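Local atomic coordinates of 1-Cys peroxiredoxin (Vibrio vulnificus MO6-24/O, PDB entry 5K1G), a protein that belongs to the 1-Cys peroxiredoxins and probably reduces hydrogen peroxide, with a proposed role in scavenging nitric oxide. Residues V35-V40 / Q123-I128. Residues are numbered along the deposited sequence; the frame is centred on the assembly and turned at random.
Sequences VVLFAV and QRYAMI
The methyl group of Ala39 rests on one face of the Tyr125 ring, its CB 3.5 Å from the ring centroid, a CH-pi contact displaced toward the rim. Tyr125 can be followed outward from CB, which makes no close contact with Ala39. With CG held between the backbone N and carbonyl carbon (chi1 64°), the side chain folds across the neighbouring strand. CG lies 4.1 Å from Ala39 CB. Past CD2, which is nearer, CE2 closes to 3.3 Å from the same methyl, and CZ is nearly as close. OH then draws back to 3.9 Å from Ala39 CB. On the sheet face that carries Ala39 and Tyr125, Leu37 CD2 packs loosely against Met127 SD; Val139 of strand 133-139 also touches Tyr125.

Strands 34-40 and 120-130 run antiparallel. Leu37 and Met127 form a hydrogen-bonded pair, tightest where Met127 N donates to Leu37 O (2.7 Å). Ala39 N gives a further bond to Tyr125 O, but the return bond from Tyr125 N to Ala39 O is weak.

On the other face, Phe38 CB sits 4.1 Å from Ala126 CB, while the Phe38 ring stacks with Tyr56 of helix 46-58. Near the end of the pairing, Arg124 crosses Val40 obliquely, NH1 passing 4.0 Å from CG1; this nitrogen also makes a salt bridge with Asp48 and a hydrogen bond with His52.

The contact thus joins two core strands of the thioredoxin-like sheet. Leu37, Met127 and Ala39 N bond across it, Val36 and Phe38 bond to strand 70-75, apolar groups pack on both faces, and the end of the pairing brings Arg124 to helix 46-58, probably at the active-site pocket, where Asp48 occupies the position of the family's peroxidatic cysteine.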
loop_
_atom_site.group_PDB
_atom_site.type_symbol
_atom_site.label_atom_id
_atom_site.label_comp_id
_atom_site.label_asym_id
_atom_site.label_seq_id
_atom_site.Cartn_x
_atom_site.Cartn_y
_atom_site.Cartn_z
ATOM N N VAL A 35 -17.648 -16.927 -9.573
ATOM C CA VAL A 35 -16.486 -16.072 -9.380
ATOM C C VAL A 35 -15.480 -16.794 -8.497
ATOM O O VAL A 35 -15.848 -17.351 -7.456
ATOM C CB VAL A 35 -16.888 -14.724 -8.759
ATOM C CG1 VAL A 35 -15.651 -13.901 -8.417
ATOM C CG2 VAL A 35 -17.821 -13.967 -9.702
ATOM N N VAL A 36 -14.217 -16.789 -8.915
ATOM C CA VAL A 36 -13.098 -17.159 -8.057
ATOM C C VAL A 36 -12.478 -15.873 -7.535
ATOM O O VAL A 36 -12.013 -15.034 -8.318
ATOM C CB VAL A 36 -12.063 -18.011 -8.806
ATOM C CG1 VAL A 36 -10.768 -18.107 -8.003
ATOM C CG2 VAL A 36 -12.618 -19.400 -9.078
ATOM N N LEU A 37 -12.486 -15.705 -6.215
ATOM C CA LEU A 37 -11.896 -14.546 -5.559
ATOM C C LEU A 37 -10.814 -15.035 -4.613
ATOM O O LEU A 37 -11.082 -15.870 -3.744
ATOM C CB LEU A 37 -12.955 -13.748 -4.794
ATOM C CG LEU A 37 -12.420 -12.641 -3.880
ATOM C CD1 LEU A 37 -11.802 -11.507 -4.689
ATOM C CD2 LEU A 37 -13.509 -12.112 -2.969
ATOM N N PHE A 38 -9.593 -14.536 -4.785
ATOM C CA PHE A 38 -8.509 -14.845 -3.864
ATOM C C PHE A 38 -7.951 -13.551 -3.297
ATOM O O PHE A 38 -7.895 -12.529 -3.989
ATOM C CB PHE A 38 -7.395 -15.683 -4.529
ATOM C CG PHE A 38 -6.608 -14.957 -5.594
ATOM C CD1 PHE A 38 -7.085 -14.871 -6.893
ATOM C CD2 PHE A 38 -5.369 -14.405 -5.305
ATOM C CE1 PHE A 38 -6.354 -14.222 -7.876
ATOM C CE2 PHE A 38 -4.635 -13.751 -6.283
ATOM C CZ PHE A 38 -5.129 -13.663 -7.570
ATOM N N ALA A 39 -7.572 -13.592 -2.026
ATOM C CA ALA A 39 -7.101 -12.415 -1.317
ATOM C C ALA A 39 -5.641 -12.584 -0.930
ATOM O O ALA A 39 -5.210 -13.677 -0.551
ATOM C CB ALA A 39 -7.938 -12.152 -0.069
ATOM N N VAL A 40 -4.890 -11.493 -1.016
ATOM C CA VAL A 40 -3.471 -11.493 -0.674
ATOM C C VAL A 40 -3.224 -10.491 0.450
ATOM O O VAL A 40 -3.992 -9.527 0.598
ATOM C CB VAL A 40 -2.612 -11.180 -1.907
ATOM C CG1 VAL A 40 -2.766 -12.286 -2.947
ATOM C CG2 VAL A 40 -3.002 -9.833 -2.491
ATOM N N GLN A 123 -6.156 -11.671 5.587
ATOM C CA GLN A 123 -5.628 -13.024 5.552
ATOM C C GLN A 123 -5.644 -13.532 4.116
ATOM O O GLN A 123 -6.414 -13.063 3.270
ATOM C CB GLN A 123 -6.445 -13.963 6.439
ATOM C CG GLN A 123 -6.495 -13.583 7.903
ATOM C CD GLN A 123 -7.381 -14.520 8.694
ATOM O OE1 GLN A 123 -7.338 -15.736 8.505
ATOM N NE2 GLN A 123 -8.198 -13.960 9.575
ATOM N N ARG A 124 -4.774 -14.496 3.838
ATOM C CA ARG A 124 -4.751 -15.120 2.526
ATOM C C ARG A 124 -5.864 -16.158 2.444
ATOM O O ARG A 124 -5.946 -17.057 3.286
ATOM C CB ARG A 124 -3.391 -15.765 2.270
ATOM C CG ARG A 124 -3.189 -16.247 0.849
ATOM C CD ARG A 124 -1.830 -16.901 0.681
ATOM N NE ARG A 124 -0.755 -16.067 1.212
ATOM C CZ ARG A 124 -0.189 -15.065 0.549
ATOM N NH1 ARG A 124 -0.597 -14.762 -0.676
ATOM N NH2 ARG A 124 0.785 -14.360 1.112
ATOM N N TYR A 125 -6.734 -16.023 1.445
ATOM C CA TYR A 125 -7.815 -16.979 1.253
ATOM C C TYR A 125 -8.211 -17.013 -0.216
ATOM O O TYR A 125 -7.754 -16.206 -1.029
ATOM C CB TYR A 125 -9.035 -16.654 2.135
ATOM C CG TYR A 125 -9.728 -15.337 1.827
ATOM C CD1 TYR A 125 -10.649 -15.238 0.788
ATOM C CD2 TYR A 125 -9.480 -14.201 2.590
ATOM C CE1 TYR A 125 -11.284 -14.045 0.503
ATOM C CE2 TYR A 125 -10.119 -13.003 2.316
ATOM C CZ TYR A 125 -11.016 -12.931 1.271
ATOM O OH TYR A 125 -11.652 -11.743 0.987
ATOM N N ALA A 126 -9.068 -17.976 -0.545
ATOM C CA ALA A 126 -9.653 -18.096 -1.870
ATOM C C ALA A 126 -11.077 -18.608 -1.726
ATOM O O ALA A 126 -11.340 -19.506 -0.920
ATOM C CB ALA A 126 -8.838 -19.039 -2.768
ATOM N N MET A 127 -11.995 -18.023 -2.492
ATOM C CA MET A 127 -13.388 -18.443 -2.472
ATOM C C MET A 127 -13.862 -18.776 -3.876
ATOM O O MET A 127 -13.337 -18.270 -4.870
ATOM C CB MET A 127 -14.339 -17.377 -1.910
ATOM C CG MET A 127 -13.846 -16.550 -0.754
ATOM S SD MET A 127 -15.071 -15.266 -0.429
ATOM C CE MET A 127 -14.722 -14.890 1.286
ATOM N N ILE A 128 -14.878 -19.631 -3.935
ATOM C CA ILE A 128 -15.715 -19.800 -5.114
ATOM C C ILE A 128 -17.082 -19.233 -4.759
ATOM O O ILE A 128 -17.711 -19.674 -3.789
ATOM C CB ILE A 128 -15.810 -21.270 -5.546
ATOM C CG1 ILE A 128 -14.429 -21.795 -5.940
ATOM C CG2 ILE A 128 -16.792 -21.418 -6.698
ATOM C CD1 ILE A 128 -14.393 -23.281 -6.226
#